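DsbA-like disulfide oxidoreductase (Wolbachia endosymbiont of Drosophila melanogaster, PDB 6EEZ) probably shuffles disulfide bonds in substrate proteins as a homotrimeric, DsbA-like disulfide isomerase of the thioredoxin superfamily. Local coordinates at residues S84-K95 with I122-S132. Numbering follows the deposited sequence.
Sequences SALAVYFLDKEK and IGIDEDDFNDS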
# COMPACT_ATOMS: atom_id res chain seq x y z
N SER A 84 7.04 -10.25 -2.60
CA SER A 84 6.67 -11.31 -1.68
C SER A 84 5.27 -11.02 -1.12
O SER A 84 4.42 -11.92 -1.03
CB SER A 84 7.72 -11.42 -0.56
OG SER A 84 9.03 -11.65 -1.08
N ALA A 85 5.02 -9.76 -0.79
CA ALA A 85 3.72 -9.33 -0.30
C ALA A 85 2.61 -9.73 -1.25
O ALA A 85 1.61 -10.32 -0.85
CB ALA A 85 3.71 -7.83 -0.08
N LEU A 86 2.78 -9.42 -2.53
CA LEU A 86 1.74 -9.77 -3.48
C LEU A 86 1.70 -11.29 -3.70
O LEU A 86 0.65 -11.83 -4.04
CB LEU A 86 1.93 -9.04 -4.80
CG LEU A 86 1.62 -7.54 -4.71
CD1 LEU A 86 1.97 -6.82 -6.02
CD2 LEU A 86 0.16 -7.35 -4.39
N ALA A 87 2.81 -11.99 -3.48
CA ALA A 87 2.82 -13.44 -3.67
C ALA A 87 1.94 -14.10 -2.61
O ALA A 87 1.31 -15.13 -2.86
CB ALA A 87 4.22 -13.98 -3.61
N VAL A 88 1.91 -13.48 -1.43
CA VAL A 88 1.01 -13.88 -0.36
C VAL A 88 -0.45 -13.54 -0.70
O VAL A 88 -1.36 -14.35 -0.50
CB VAL A 88 1.42 -13.19 0.97
CG1 VAL A 88 0.33 -13.29 2.03
CG2 VAL A 88 2.73 -13.78 1.47
N TYR A 89 -0.67 -12.33 -1.19
CA TYR A 89 -2.00 -11.88 -1.57
C TYR A 89 -2.72 -12.86 -2.48
O TYR A 89 -3.89 -13.18 -2.27
CB TYR A 89 -1.90 -10.52 -2.27
CG TYR A 89 -3.17 -10.03 -2.90
CD1 TYR A 89 -4.19 -9.50 -2.13
CD2 TYR A 89 -3.33 -10.05 -4.28
CE1 TYR A 89 -5.35 -9.01 -2.71
CE2 TYR A 89 -4.49 -9.57 -4.88
CZ TYR A 89 -5.50 -9.05 -4.09
OH TYR A 89 -6.65 -8.58 -4.69
N PHE A 90 -2.02 -13.36 -3.48
CA PHE A 90 -2.64 -14.22 -4.45
C PHE A 90 -2.88 -15.63 -3.92
O PHE A 90 -3.73 -16.34 -4.45
CB PHE A 90 -1.80 -14.25 -5.72
CG PHE A 90 -1.98 -13.03 -6.57
CD1 PHE A 90 -3.17 -12.81 -7.26
CD2 PHE A 90 -0.98 -12.08 -6.65
CE1 PHE A 90 -3.35 -11.67 -8.03
CE2 PHE A 90 -1.15 -10.93 -7.44
CZ PHE A 90 -2.33 -10.73 -8.12
N LEU A 91 -2.14 -16.03 -2.89
CA LEU A 91 -2.42 -17.31 -2.21
C LEU A 91 -3.63 -17.19 -1.32
O LEU A 91 -4.50 -18.05 -1.30
CB LEU A 91 -1.23 -17.76 -1.36
CG LEU A 91 0.02 -18.25 -2.08
CD1 LEU A 91 1.16 -18.32 -1.08
CD2 LEU A 91 -0.21 -19.62 -2.71
N ASP A 92 -3.66 -16.10 -0.56
CA ASP A 92 -4.69 -15.87 0.42
C ASP A 92 -4.69 -14.40 0.75
O ASP A 92 -3.74 -13.89 1.33
CB ASP A 92 -4.42 -16.74 1.66
CG ASP A 92 -5.35 -16.43 2.83
OD1 ASP A 92 -6.33 -15.67 2.70
OD2 ASP A 92 -5.09 -17.00 3.90
N LYS A 93 -5.77 -13.74 0.38
CA LYS A 93 -5.89 -12.30 0.48
C LYS A 93 -6.04 -11.83 1.92
O LYS A 93 -5.72 -10.68 2.23
CB LYS A 93 -7.09 -11.82 -0.33
CG LYS A 93 -6.98 -12.10 -1.81
CD LYS A 93 -8.12 -11.43 -2.57
CE LYS A 93 -7.93 -11.53 -4.09
NZ LYS A 93 -7.74 -12.93 -4.52
N GLU A 94 -6.52 -12.73 2.77
CA GLU A 94 -6.73 -12.44 4.18
C GLU A 94 -5.40 -12.36 4.93
O GLU A 94 -5.35 -11.92 6.08
CB GLU A 94 -7.61 -13.52 4.83
CG GLU A 94 -8.90 -13.83 4.06
CD GLU A 94 -10.17 -13.44 4.83
OE1 GLU A 94 -10.96 -14.36 5.19
OE2 GLU A 94 -10.38 -12.23 5.06
N LYS A 95 -4.33 -12.79 4.27
CA LYS A 95 -3.00 -12.81 4.88
C LYS A 95 -2.14 -11.63 4.37
O LYS A 95 -1.04 -11.40 4.87
CB LYS A 95 -2.31 -14.14 4.59
CG LYS A 95 -3.02 -15.36 5.23
CD LYS A 95 -2.32 -15.82 6.49
CE LYS A 95 -3.20 -16.71 7.39
NZ LYS A 95 -2.58 -18.05 7.59
N ILE A 122 3.14 -15.95 9.70
CA ILE A 122 1.77 -15.56 9.38
C ILE A 122 0.93 -16.72 8.84
O ILE A 122 -0.20 -16.52 8.40
CB ILE A 122 1.75 -14.40 8.36
CG1 ILE A 122 2.33 -14.84 7.01
CG2 ILE A 122 2.53 -13.22 8.92
CD1 ILE A 122 2.19 -13.76 5.92
N GLY A 123 1.49 -17.93 8.88
CA GLY A 123 0.71 -19.13 8.62
C GLY A 123 0.84 -19.75 7.23
O GLY A 123 0.17 -20.74 6.93
N ILE A 124 1.73 -19.20 6.41
CA ILE A 124 1.89 -19.66 5.03
C ILE A 124 3.07 -20.62 4.84
O ILE A 124 4.17 -20.39 5.34
CB ILE A 124 2.04 -18.42 4.09
CG1 ILE A 124 0.65 -17.87 3.78
CG2 ILE A 124 2.75 -18.77 2.77
CD1 ILE A 124 0.66 -16.51 3.23
N ASP A 125 2.85 -21.70 4.09
CA ASP A 125 3.86 -22.73 3.87
C ASP A 125 4.87 -22.31 2.81
O ASP A 125 4.51 -21.73 1.79
CB ASP A 125 3.18 -24.05 3.49
CG ASP A 125 4.10 -24.99 2.72
OD1 ASP A 125 4.77 -25.84 3.35
OD2 ASP A 125 4.11 -24.90 1.48
N GLU A 126 6.15 -22.60 3.07
CA GLU A 126 7.22 -22.17 2.17
C GLU A 126 6.97 -22.58 0.72
O GLU A 126 7.26 -21.81 -0.19
CB GLU A 126 8.56 -22.73 2.64
CG GLU A 126 9.70 -22.55 1.65
CD GLU A 126 11.07 -22.74 2.29
OE1 GLU A 126 12.08 -22.44 1.62
OE2 GLU A 126 11.13 -23.19 3.46
N ASP A 127 6.44 -23.78 0.52
CA ASP A 127 6.25 -24.31 -0.83
C ASP A 127 5.07 -23.65 -1.55
O ASP A 127 5.12 -23.40 -2.75
CB ASP A 127 6.04 -25.83 -0.77
CG ASP A 127 7.35 -26.58 -0.73
OD1 ASP A 127 8.21 -26.31 -1.59
OD2 ASP A 127 7.52 -27.43 0.16
N ASP A 128 4.00 -23.36 -0.81
CA ASP A 128 2.92 -22.57 -1.36
C ASP A 128 3.44 -21.18 -1.73
O ASP A 128 2.98 -20.57 -2.71
CB ASP A 128 1.76 -22.44 -0.37
CG ASP A 128 0.99 -23.73 -0.21
OD1 ASP A 128 0.74 -24.40 -1.23
OD2 ASP A 128 0.64 -24.08 0.94
N PHE A 129 4.40 -20.69 -0.95
CA PHE A 129 4.91 -19.34 -1.14
C PHE A 129 5.82 -19.31 -2.36
O PHE A 129 5.73 -18.39 -3.17
CB PHE A 129 5.66 -18.86 0.11
CG PHE A 129 6.37 -17.54 -0.07
CD1 PHE A 129 5.66 -16.34 -0.04
CD2 PHE A 129 7.74 -17.49 -0.28
CE1 PHE A 129 6.31 -15.12 -0.21
CE2 PHE A 129 8.39 -16.28 -0.45
CZ PHE A 129 7.68 -15.09 -0.42
N ASN A 130 6.66 -20.33 -2.52
CA ASN A 130 7.56 -20.38 -3.67
C ASN A 130 6.78 -20.55 -4.97
O ASN A 130 7.13 -19.94 -5.99
CB ASN A 130 8.59 -21.50 -3.51
CG ASN A 130 9.64 -21.19 -2.45
OD1 ASN A 130 9.80 -20.04 -2.05
ND2 ASN A 130 10.36 -22.22 -2.01
N ASP A 131 5.72 -21.36 -4.95
CA ASP A 131 4.93 -21.59 -6.16
C ASP A 131 4.16 -20.31 -6.54
O ASP A 131 3.89 -20.07 -7.72
CB ASP A 131 3.94 -22.74 -5.97
CG ASP A 131 4.63 -24.09 -5.68
OD1 ASP A 131 5.67 -24.41 -6.29
OD2 ASP A 131 4.11 -24.84 -4.82
N SER A 132 3.82 -19.50 -5.55
CA SER A 132 3.07 -18.26 -5.81
C SER A 132 3.97 -17.22 -6.50
O SER A 132 3.54 -16.57 -7.46
CB SER A 132 2.50 -17.70 -4.51
OG SER A 132 1.64 -16.60 -4.73
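Val88 CG1 is pressed against Ile124 CD1 at 3.5 Å, closer than two methyl carbons usually come. With its CG1 anti to the backbone N (chi1 166°), Val88 spreads its branches, CG1 running on toward Ile122 CD1 and CG2 coming up to the edge of the Phe129 ring. The ring edge also receives Ser84, whose CB lies in the ring plane 3.7 Å from Phe129 CZ; Ala87 CB approaches the ring obliquely, 4.2 Å from Phe129 CE1. The OG of Ser84 turns back to bond the carbonyl of Lys80 in its own helix, while Val119 of helix 112-121 touches both Ile124 and Phe129, so a third helix joins the core.

Next to this core Ser132 OG points at Ala87 O as donor, but the modelled 2.4 Å is too short to be taken literally. Leu91 lies against the same serine, its CG 3.5 Å from Ser132 CB. Both Leu91 methyls, CD1 and CD2, come within 3.3 Å of Asp128 O, where the contact reaches the exposed Asp128.

Toward solvent the apolar packing gives way to a single lysine bond, beside the exposed Gly123. Lys95 touches Ile124 CD1 with its CB, then bends at chi2 (-101°) and chi4 so that NZ hydrogen-bonds Ile122 O at 2.9 Å, in the carbonyl plane on a lone pair. Ile122 and Gly123 end helix 112-121 in a Schellman motif, with Gly123 at positive phi as the C-prime residue; Asp125 OD2 then N-caps the next helix, its stronger bond coming from Asp128 N.

The axes of helices 84-91 and 126-132 cross at 106°, 8.9 Å apart at closest approach. This is packing between helices of the all-helical insertion that DsbA-like proteins carry within the thioredoxin fold.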